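Local structure of putative NADH dehydrogenase/NAD(P)H nitroreductase (Parabacteroides distasonis, 3M5K) at residues Met39-Ser44 with Ser102-Leu107; Asn92-Asp97 with His140-Asn145. The protein binds flavin mononucleotide and is probably an oxidoreductase of the FMN-dependent nitroreductase family. All coordinates share one frame; numbering follows the deposited sequence.

Interaction 1 (Met39-Ser44 with Ser102-Leu107). With FMN (flavin mononucleotide), chain E.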
HETATM    1  N   MSE A  39      -1.584   0.335  10.921  0.50 17.10           N
HETATM    2  CA  MSE A  39      -0.653  -0.472  11.706  0.50 16.02           C
HETATM    3  C   MSE A  39      -0.759  -1.967  11.390  0.50 17.16           C
HETATM    4  O   MSE A  39       0.174  -2.712  11.682  0.50 17.54           O
HETATM    5  CB  MSE A  39      -0.905  -0.257  13.200  0.50 14.91           C
HETATM    6  CG  MSE A  39      -0.713   1.170  13.642  0.50 14.72           C
HETATM    7 SE   MSE A  39      -1.101   1.478  15.483  0.37 12.81          SE
HETATM    8  CE  MSE A  39      -0.015   3.135  15.632  0.50 10.66           C
ATOM      9  N   ALA A  40      -1.872  -2.378  10.773  1.00 19.17           N
ATOM     10  CA  ALA A  40      -2.088  -3.785  10.368  1.00 17.92           C
ATOM     11  C   ALA A  40      -1.358  -4.179   9.062  1.00 16.60           C
ATOM     12  O   ALA A  40      -1.405  -5.334   8.628  1.00 17.53           O
ATOM     13  CB  ALA A  40      -3.571  -4.094  10.271  1.00 16.34           C
ATOM     14  N   ALA A  41      -0.685  -3.231   8.419  1.00 17.81           N
ATOM     15  CA  ALA A  41       0.071  -3.509   7.186  1.00 17.75           C
ATOM     16  C   ALA A  41       1.091  -4.616   7.372  1.00 17.20           C
ATOM     17  O   ALA A  41       1.582  -4.850   8.496  1.00 17.52           O
ATOM     18  CB  ALA A  41       0.798  -2.238   6.694  1.00 15.60           C
ATOM     19  N   PRO A  42       1.455  -5.269   6.254  1.00 15.93           N
ATOM     20  CA  PRO A  42       2.622  -6.138   6.291  1.00 16.83           C
ATOM     21  C   PRO A  42       3.882  -5.261   6.428  1.00 17.47           C
ATOM     22  O   PRO A  42       3.825  -4.065   6.160  1.00 17.43           O
ATOM     23  CB  PRO A  42       2.610  -6.810   4.922  1.00 18.53           C
ATOM     24  CG  PRO A  42       1.933  -5.804   4.024  1.00 15.71           C
ATOM     25  CD  PRO A  42       0.882  -5.167   4.905  1.00 14.04           C
ATOM     26  N   SER A  43       5.007  -5.871   6.789  1.00 16.49           N
ATOM     27  CA  SER A  43       6.230  -5.141   7.080  1.00 15.88           C
ATOM     28  C   SER A  43       7.430  -6.039   6.836  1.00 16.21           C
ATOM     29  O   SER A  43       7.492  -7.156   7.348  1.00 17.04           O
ATOM     30  CB  SER A  43       6.203  -4.678   8.579  1.00 15.60           C
ATOM     31  OG  SER A  43       7.422  -4.093   8.963  1.00 17.27           O
ATOM     32  N   SER A  44       8.391  -5.560   6.069  1.00 16.56           N
ATOM     33  CA  SER A  44       9.622  -6.298   5.832  1.00 18.92           C
ATOM     34  C   SER A  44      10.321  -6.651   7.155  1.00 19.49           C
ATOM     35  O   SER A  44      10.618  -5.763   7.973  1.00 18.30           O
ATOM     36  CB  SER A  44      10.552  -5.484   4.945  1.00 18.21           C
ATOM     37  OG  SER A  44      11.786  -6.154   4.821  1.00 19.93           O
ATOM     38  N   SER A 102      -0.376   3.203   4.451  1.00 17.76           N
ATOM     39  CA  SER A 102      -1.156   4.294   3.868  1.00 18.48           C
ATOM     40  C   SER A 102      -2.392   3.779   3.146  1.00 17.55           C
ATOM     41  O   SER A 102      -3.492   4.318   3.324  1.00 16.87           O
ATOM     42  CB  SER A 102      -0.267   5.177   2.980  1.00 17.11           C
ATOM     43  OG  SER A 102       0.685   5.857   3.785  1.00 16.41           O
ATOM     44  N   GLN A 103      -2.218   2.751   2.303  1.00 19.07           N
ATOM     45  CA  GLN A 103      -3.327   2.163   1.576  1.00 20.29           C
ATOM     46  C   GLN A 103      -4.391   1.553   2.491  1.00 17.37           C
ATOM     47  O   GLN A 103      -5.584   1.767   2.255  1.00 17.62           O
ATOM     48  CB  GLN A 103      -2.816   1.143   0.513  1.00 20.17           C
ATOM     49  CG  GLN A 103      -3.907   0.586  -0.452  1.00 19.28           C
ATOM     50  CD  GLN A 103      -4.641   1.671  -1.189  1.00 21.69           C
ATOM     51  OE1 GLN A 103      -4.151   2.807  -1.294  1.00 22.87           O
ATOM     52  NE2 GLN A 103      -5.813   1.342  -1.721  1.00 19.67           N
ATOM     53  N   ASN A 104      -3.973   0.844   3.551  1.00 18.16           N
ATOM     54  CA  ASN A 104      -4.938   0.390   4.576  1.00 17.22           C
ATOM     55  C   ASN A 104      -5.769   1.553   5.154  1.00 18.58           C
ATOM     56  O   ASN A 104      -6.990   1.429   5.367  1.00 19.61           O
ATOM     57  CB  ASN A 104      -4.260  -0.316   5.742  1.00 18.14           C
ATOM     58  CG  ASN A 104      -3.954  -1.786   5.490  1.00 17.65           C
ATOM     59  OD1 ASN A 104      -4.265  -2.336   4.431  1.00 20.30           O
ATOM     60  ND2 ASN A 104      -3.272  -2.410   6.469  1.00 17.84           N
ATOM     61  N   LEU A 105      -5.087   2.676   5.402  1.00 18.42           N
ATOM     62  CA  LEU A 105      -5.713   3.850   6.037  1.00 18.58           C
ATOM     63  C   LEU A 105      -6.761   4.427   5.086  1.00 17.96           C
ATOM     64  O   LEU A 105      -7.902   4.712   5.491  1.00 20.31           O
ATOM     65  CB  LEU A 105      -4.666   4.883   6.445  1.00 19.03           C
ATOM     66  CG  LEU A 105      -5.133   6.079   7.267  1.00 18.55           C
ATOM     67  CD1 LEU A 105      -3.959   6.510   8.149  1.00 19.57           C
ATOM     68  CD2 LEU A 105      -5.687   7.238   6.403  1.00 19.80           C
ATOM     69  N   LEU A 106      -6.413   4.548   3.814  1.00 16.90           N
ATOM     70  CA  LEU A 106      -7.340   5.092   2.820  1.00 18.41           C
ATOM     71  C   LEU A 106      -8.576   4.203   2.649  1.00 20.77           C
ATOM     72  O   LEU A 106      -9.702   4.698   2.470  1.00 21.21           O
ATOM     73  CB  LEU A 106      -6.626   5.273   1.473  1.00 19.14           C
ATOM     74  CG  LEU A 106      -5.490   6.322   1.334  1.00 20.72           C
ATOM     75  CD1 LEU A 106      -4.977   6.295  -0.109  1.00 20.75           C
ATOM     76  CD2 LEU A 106      -5.915   7.772   1.740  1.00 20.61           C
ATOM     77  N   LEU A 107      -8.372   2.875   2.678  1.00 20.68           N
ATOM     78  CA  LEU A 107      -9.486   1.939   2.560  1.00 20.02           C
ATOM     79  C   LEU A 107     -10.365   1.991   3.795  1.00 19.35           C
ATOM     80  O   LEU A 107     -11.616   1.965   3.696  1.00 21.62           O
ATOM     81  CB  LEU A 107      -8.951   0.520   2.318  1.00 18.41           C
ATOM     82  CG  LEU A 107      -8.278   0.252   0.950  1.00 18.85           C
ATOM     83  CD1 LEU A 107      -7.663  -1.166   0.911  1.00 18.66           C
ATOM     84  CD2 LEU A 107      -9.289   0.480  -0.235  1.00 18.52           C
TER
HETATM   85  N1  FMN E 301       7.872 -12.431   3.808  1.00 20.10           N
HETATM   86  C2  FMN E 301       8.615 -13.496   3.294  1.00 23.09           C
HETATM   87  O2  FMN E 301       8.378 -14.665   3.642  1.00 21.64           O
HETATM   88  N3  FMN E 301       9.658 -13.256   2.442  1.00 21.73           N
HETATM   89  C4  FMN E 301      10.003 -11.973   2.065  1.00 23.09           C
HETATM   90  O4  FMN E 301      10.952 -11.832   1.283  1.00 17.91           O
HETATM   91  C4A FMN E 301       9.262 -10.887   2.594  1.00 21.06           C
HETATM   92  N5  FMN E 301       9.599  -9.555   2.314  1.00 21.96           N
HETATM   93  C5A FMN E 301       8.725  -8.551   2.637  1.00 17.72           C
HETATM   94  C6  FMN E 301       8.982  -7.270   2.171  1.00 18.59           C
HETATM   95  C7  FMN E 301       8.083  -6.239   2.407  1.00 20.61           C
HETATM   96  C7M FMN E 301       8.373  -4.842   1.889  1.00 17.68           C
HETATM   97  C8  FMN E 301       6.918  -6.486   3.140  1.00 17.87           C
HETATM   98  C8M FMN E 301       5.927  -5.361   3.374  1.00 17.13           C
HETATM   99  C9  FMN E 301       6.663  -7.782   3.609  1.00 16.90           C
HETATM  100  C9A FMN E 301       7.569  -8.828   3.381  1.00 17.65           C
HETATM  101  N10 FMN E 301       7.364 -10.125   3.896  1.00 18.76           N
HETATM  102  C10 FMN E 301       8.181 -11.143   3.456  1.00 19.93           C
HETATM  103  C1' FMN E 301       6.212 -10.418   4.817  1.00 18.52           C
HETATM  104  C2' FMN E 301       6.546  -9.984   6.268  1.00 19.64           C
HETATM  105  O2' FMN E 301       7.484 -10.884   6.869  1.00 23.53           O
HETATM  106  C3' FMN E 301       5.260  -9.845   7.086  1.00 17.54           C
HETATM  107  O3' FMN E 301       4.422  -8.866   6.510  1.00 18.56           O
HETATM  108  C4' FMN E 301       5.504  -9.543   8.565  1.00 19.59           C
HETATM  109  O4' FMN E 301       6.118 -10.666   9.172  1.00 20.30           O
HETATM  110  C5' FMN E 301       4.214  -9.212   9.281  1.00 21.36           C
HETATM  111  O5' FMN E 301       3.399 -10.390   9.270  1.00 19.58           O
HETATM  112  P   FMN E 301       1.970 -10.359   8.600  1.00 19.86           P
HETATM  113  O1P FMN E 301       1.071  -9.374   9.315  1.00 20.50           O
HETATM  114  O2P FMN E 301       2.121 -10.053   7.110  1.00 17.51           O
HETATM  115  O3P FMN E 301       1.442 -11.805   8.800  1.00 18.28           O
HETATM  116  O   HOH W   1      -3.474  -5.483   6.785  1.00 17.95           O
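Asn104 reaches from helix 94-111 to the backbone of Ala40 and Ala41 in a small, buried, water-bridged contact of the nitroreductase fold, where the loop leaving helix 28-39 passes beside the long helix on its way to the FMN. One amide group carries it. Asn104 ND2 lies 3.3 Å from Ala41 N, but both are donors and do not bond; the amide nitrogen instead donates to Ala37 O, one turn back in helix 28-39, and to a water 3.1 Å from ND2. The same water lies 2.8 Å from Ala40 O and bridges the loop to the helix. The methyls of Ala40 and Ala41 add looser packing against ND2. With CG anti to its own carbonyl carbon (chi1 -83°), the Asn104 amide is aimed at the loop, while OD1 accepts from Gln103 of the second subunit, which fixes the amide's orientation. Ala40 O also receives Arg15 of the second subunit, and Ala41 O its Lys161, residues that bind the same FMN. Further along, Ser44 CB rests 3.6 Å from FMN C7, and Ser43 N donates to the ribityl hydroxyl oxygen O3' of FMN at 3.1 Å, with an N-H...O angle of 158°.

Interaction 2 (Asn92-Asp97 with His140-Asn145). With FMN (flavin mononucleotide), chain E.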
ATOM      1  N   ASN A  92      15.898   0.184   4.116  1.00 18.48           N
ATOM      2  CA  ASN A  92      15.573  -0.307   2.766  1.00 19.38           C
ATOM      3  C   ASN A  92      14.116  -0.732   2.504  1.00 20.33           C
ATOM      4  O   ASN A  92      13.806  -1.241   1.417  1.00 23.69           O
ATOM      5  CB  ASN A  92      16.510  -1.460   2.408  1.00 19.40           C
ATOM      6  CG  ASN A  92      17.945  -1.016   2.289  1.00 19.06           C
ATOM      7  OD1 ASN A  92      18.257  -0.050   1.579  1.00 20.75           O
ATOM      8  ND2 ASN A  92      18.827  -1.711   2.987  1.00 18.25           N
ATOM      9  N   ALA A  93      13.224  -0.570   3.488  1.00 17.77           N
ATOM     10  CA  ALA A  93      11.827  -0.969   3.307  1.00 18.82           C
ATOM     11  C   ALA A  93      10.786  -0.060   3.928  1.00 16.08           C
ATOM     12  O   ALA A  93       9.579  -0.272   3.682  1.00 15.35           O
ATOM     13  CB  ALA A  93      11.597  -2.467   3.733  1.00 17.24           C
ATOM     14  N   TRP A  94      11.184   0.973   4.695  1.00 17.18           N
ATOM     15  CA  TRP A  94      10.175   1.788   5.365  1.00 17.93           C
ATOM     16  C   TRP A  94       9.165   2.357   4.331  1.00 16.40           C
ATOM     17  O   TRP A  94       7.988   2.439   4.616  1.00 17.04           O
ATOM     18  CB  TRP A  94      10.796   2.958   6.187  1.00 17.94           C
ATOM     19  CG  TRP A  94      11.426   4.003   5.351  1.00 15.55           C
ATOM     20  CD1 TRP A  94      12.738   4.079   4.982  1.00 16.58           C
ATOM     21  CD2 TRP A  94      10.778   5.146   4.754  1.00 13.12           C
ATOM     22  NE1 TRP A  94      12.944   5.179   4.230  1.00 17.91           N
ATOM     23  CE2 TRP A  94      11.763   5.847   4.046  1.00 15.21           C
ATOM     24  CE3 TRP A  94       9.450   5.607   4.720  1.00 15.72           C
ATOM     25  CZ2 TRP A  94      11.478   6.991   3.290  1.00 15.70           C
ATOM     26  CZ3 TRP A  94       9.179   6.774   4.031  1.00 16.88           C
ATOM     27  CH2 TRP A  94      10.188   7.429   3.287  1.00 15.91           C
ATOM     28  N   PHE A  95       9.661   2.776   3.157  1.00 16.26           N
ATOM     29  CA  PHE A  95       8.825   3.407   2.122  1.00 17.18           C
ATOM     30  C   PHE A  95       7.844   2.405   1.457  1.00 19.41           C
ATOM     31  O   PHE A  95       6.816   2.798   0.902  1.00 19.19           O
ATOM     32  CB  PHE A  95       9.684   4.132   1.061  1.00 18.82           C
ATOM     33  CG  PHE A  95      10.857   3.345   0.589  1.00 18.85           C
ATOM     34  CD1 PHE A  95      10.700   2.382  -0.428  1.00 20.24           C
ATOM     35  CD2 PHE A  95      12.111   3.491   1.189  1.00 20.93           C
ATOM     36  CE1 PHE A  95      11.768   1.623  -0.838  1.00 19.63           C
ATOM     37  CE2 PHE A  95      13.189   2.719   0.794  1.00 20.95           C
ATOM     38  CZ  PHE A  95      13.024   1.783  -0.237  1.00 20.08           C
ATOM     39  N   LEU A  96       8.149   1.123   1.555  1.00 17.83           N
ATOM     40  CA  LEU A  96       7.240   0.065   1.100  1.00 17.75           C
ATOM     41  C   LEU A  96       6.190  -0.220   2.187  1.00 15.99           C
ATOM     42  O   LEU A  96       4.995  -0.094   1.941  1.00 14.75           O
ATOM     43  CB  LEU A  96       8.051  -1.169   0.777  1.00 16.89           C
ATOM     44  CG  LEU A  96       9.186  -0.968  -0.264  1.00 15.85           C
ATOM     45  CD1 LEU A  96       9.908  -2.247  -0.491  1.00 19.17           C
ATOM     46  CD2 LEU A  96       8.651  -0.371  -1.603  1.00 15.37           C
ATOM     47  N   ASP A  97       6.655  -0.540   3.397  1.00 17.06           N
ATOM     48  CA  ASP A  97       5.794  -0.773   4.542  1.00 17.12           C
ATOM     49  C   ASP A  97       4.824   0.378   4.731  1.00 15.60           C
ATOM     50  O   ASP A  97       3.622   0.172   4.976  1.00 15.94           O
ATOM     51  CB  ASP A  97       6.584  -0.898   5.845  1.00 16.82           C
ATOM     52  CG  ASP A  97       7.543  -2.108   5.902  1.00 18.13           C
ATOM     53  OD1 ASP A  97       7.726  -2.889   4.929  1.00 17.53           O
ATOM     54  OD2 ASP A  97       8.143  -2.248   6.980  1.00 18.51           O
ATOM     55  N   HIS A 140      15.916  10.987  11.767  1.00 22.17           N
ATOM     56  CA  HIS A 140      15.690   9.558  11.388  1.00 22.26           C
ATOM     57  C   HIS A 140      14.217   9.206  11.068  1.00 21.25           C
ATOM     58  O   HIS A 140      13.890   8.032  10.780  1.00 21.91           O
ATOM     59  CB  HIS A 140      16.257   8.627  12.461  1.00 23.00           C
ATOM     60  CG  HIS A 140      15.418   8.536  13.684  1.00 19.42           C
ATOM     61  ND1 HIS A 140      15.455   9.488  14.688  1.00 26.43           N
ATOM     62  CD2 HIS A 140      14.513   7.617  14.075  1.00 22.82           C
ATOM     63  CE1 HIS A 140      14.600   9.155  15.635  1.00 22.08           C
ATOM     64  NE2 HIS A 140      14.012   8.023  15.289  1.00 25.25           N
ATOM     65  N   ILE A 141      13.333  10.195  11.121  1.00 19.03           N
ATOM     66  CA  ILE A 141      11.912  10.035  10.807  1.00 18.13           C
ATOM     67  C   ILE A 141      11.625  10.760   9.496  1.00 19.99           C
ATOM     68  O   ILE A 141      11.836  11.979   9.386  1.00 21.70           O
ATOM     69  CB  ILE A 141      11.008  10.537  11.963  1.00 16.30           C
ATOM     70  CG1 ILE A 141      11.323   9.761  13.263  1.00 20.26           C
ATOM     71  CG2 ILE A 141       9.531  10.478  11.533  1.00 16.47           C
ATOM     72  CD1 ILE A 141      11.042   8.234  13.233  1.00 18.47           C
HETATM   73  N   MSE A 142      11.198  10.008   8.483  0.50 17.59           N
HETATM   74  CA  MSE A 142      10.905  10.562   7.146  0.50 16.14           C
HETATM   75  C   MSE A 142       9.408  10.609   6.892  0.50 17.57           C
HETATM   76  O   MSE A 142       8.738   9.577   6.904  0.50 16.82           O
HETATM   77  CB  MSE A 142      11.554   9.703   6.062  0.50 15.93           C
HETATM   78  CG  MSE A 142      11.269  10.154   4.633  0.50 14.76           C
HETATM   79 SE   MSE A 142      11.825  11.990   4.280  0.37 14.19          SE
HETATM   80  CE  MSE A 142      13.672  11.749   4.946  0.50 15.19           C
ATOM     81  N   PRO A 143       8.866  11.807   6.631  1.00 17.12           N
ATOM     82  CA  PRO A 143       7.455  11.849   6.248  1.00 17.09           C
ATOM     83  C   PRO A 143       7.176  11.371   4.811  1.00 15.49           C
ATOM     84  O   PRO A 143       7.779  11.874   3.846  1.00 16.70           O
ATOM     85  CB  PRO A 143       7.087  13.327   6.412  1.00 17.15           C
ATOM     86  CG  PRO A 143       8.415  14.057   6.132  1.00 16.02           C
ATOM     87  CD  PRO A 143       9.468  13.175   6.714  1.00 16.56           C
ATOM     88  N   LEU A 144       6.285  10.370   4.693  1.00 15.83           N
ATOM     89  CA  LEU A 144       5.943   9.809   3.391  1.00 15.98           C
ATOM     90  C   LEU A 144       4.903  10.704   2.706  1.00 15.73           C
ATOM     91  O   LEU A 144       4.981  10.972   1.512  1.00 16.35           O
ATOM     92  CB  LEU A 144       5.364   8.387   3.503  1.00 16.09           C
ATOM     93  CG  LEU A 144       4.981   7.748   2.143  1.00 16.25           C
ATOM     94  CD1 LEU A 144       6.207   7.683   1.165  1.00 14.83           C
ATOM     95  CD2 LEU A 144       4.390   6.330   2.425  1.00 17.35           C
ATOM     96  N   ASN A 145       3.910  11.107   3.478  1.00 16.36           N
ATOM     97  CA  ASN A 145       2.722  11.786   2.928  1.00 17.76           C
ATOM     98  C   ASN A 145       2.006  12.621   3.976  1.00 16.88           C
ATOM     99  O   ASN A 145       2.288  12.509   5.153  1.00 17.73           O
ATOM    100  CB  ASN A 145       1.765  10.762   2.272  1.00 17.29           C
ATOM    101  CG  ASN A 145       1.378   9.617   3.199  1.00 19.01           C
ATOM    102  OD1 ASN A 145       1.261   9.790   4.417  1.00 17.78           O
ATOM    103  ND2 ASN A 145       1.206   8.420   2.627  1.00 17.95           N
TER
HETATM  104  N1  FMN E 301       7.872 -12.431   3.808  1.00 20.10           N
HETATM  105  C2  FMN E 301       8.615 -13.496   3.294  1.00 23.09           C
HETATM  106  O2  FMN E 301       8.378 -14.665   3.642  1.00 21.64           O
HETATM  107  N3  FMN E 301       9.658 -13.256   2.442  1.00 21.73           N
HETATM  108  C4  FMN E 301      10.003 -11.973   2.065  1.00 23.09           C
HETATM  109  O4  FMN E 301      10.952 -11.832   1.283  1.00 17.91           O
HETATM  110  C4A FMN E 301       9.262 -10.887   2.594  1.00 21.06           C
HETATM  111  N5  FMN E 301       9.599  -9.555   2.314  1.00 21.96           N
HETATM  112  C5A FMN E 301       8.725  -8.551   2.637  1.00 17.72           C
HETATM  113  C6  FMN E 301       8.982  -7.270   2.171  1.00 18.59           C
HETATM  114  C7  FMN E 301       8.083  -6.239   2.407  1.00 20.61           C
HETATM  115  C7M FMN E 301       8.373  -4.842   1.889  1.00 17.68           C
HETATM  116  C8  FMN E 301       6.918  -6.486   3.140  1.00 17.87           C
HETATM  117  C8M FMN E 301       5.927  -5.361   3.374  1.00 17.13           C
HETATM  118  C9  FMN E 301       6.663  -7.782   3.609  1.00 16.90           C
HETATM  119  C9A FMN E 301       7.569  -8.828   3.381  1.00 17.65           C
HETATM  120  N10 FMN E 301       7.364 -10.125   3.896  1.00 18.76           N
HETATM  121  C10 FMN E 301       8.181 -11.143   3.456  1.00 19.93           C
HETATM  122  C1' FMN E 301       6.212 -10.418   4.817  1.00 18.52           C
HETATM  123  C2' FMN E 301       6.546  -9.984   6.268  1.00 19.64           C
HETATM  124  O2' FMN E 301       7.484 -10.884   6.869  1.00 23.53           O
HETATM  125  C3' FMN E 301       5.260  -9.845   7.086  1.00 17.54           C
HETATM  126  O3' FMN E 301       4.422  -8.866   6.510  1.00 18.56           O
HETATM  127  C4' FMN E 301       5.504  -9.543   8.565  1.00 19.59           C
HETATM  128  O4' FMN E 301       6.118 -10.666   9.172  1.00 20.30           O
HETATM  129  C5' FMN E 301       4.214  -9.212   9.281  1.00 21.36           C
HETATM  130  O5' FMN E 301       3.399 -10.390   9.270  1.00 19.58           O
HETATM  131  P   FMN E 301       1.970 -10.359   8.600  1.00 19.86           P
HETATM  132  O1P FMN E 301       1.071  -9.374   9.315  1.00 20.50           O
HETATM  133  O2P FMN E 301       2.121 -10.053   7.110  1.00 17.51           O
HETATM  134  O3P FMN E 301       1.442 -11.805   8.800  1.00 18.28           O
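Trp94, in the first turn of helix 94-111, faces strand 141-150 with its CA 9.0 Å from that of Met142, a spacing bridged by side chains, with no hydrogen bond between the two segments. The Trp94 indole spans it. Its CG sits between the backbone N and the carbonyl carbon (chi1 68°), which carries the six-membered ring out to the strand. Met142, a selenomethionine, lays its CB over one face of that ring in a CH-pi contact, 4.1 Å from the centroid and 24° off the normal. Its CG comes closer still, 3.2 Å from Trp94 CH2 near the rim; beyond it the chain bends at chi2 and chi3, and in the modelled conformer the selenium leads away from the indole. The Met142 side chain also packs on Ile128 and Arg132 of helix 125-135. Phe95 CB lies over the opposite indole face, so the ring is held between its own neighbour and the strand. At the edge, near the ring plane, Leu144 CB is 4.2 Å from Trp94 CZ3, and the leucine also packs on Cys98, Ser99 and Ser102 further along the helix. Tyr122 adds an edge-to-face ring contact. Replacing Trp94 by an alanine is likely to open a gap between helix and sheet, leaving Met142 without the ring face beneath its CB and Leu144 without an edge to pack on. One turn on, Asp97 OD1 lies 3.4 Å from the FMN methyl C8M while accepting from Ser44 N, and Leu96 CD1 touches the neighbouring methyl C7M at 3.8 Å. Between these two segments the contact is thus apolar, made of CH-pi and van der Waals packing, whereas the Asp97 carboxylate makes polar bonds to the flavin-binding loop.

How the interactions relate
Interactions 1 and 2 have centres about 13 Å apart and share helix 94-111: interaction 2 uses its start and interaction 1 its middle. Along the chain their segments alternate, in the order 39-44, 92-97, 102-107, 140-145, so the helix is linked to the loop before strand 50-55 and to strand 141-150 of the antiparallel sheet. Two probable side-chain hydrogen bonds connect the contacts directly, Ser43 OG to Asp97 OD2 at 2.8 Å and Ser102 OG to Asn145 ND2 at 2.9 Å. Both contacts touch the same FMN and the second subunit, whose residues supply further bonds to that flavin; the cofactor site is thus built across the dimer interface.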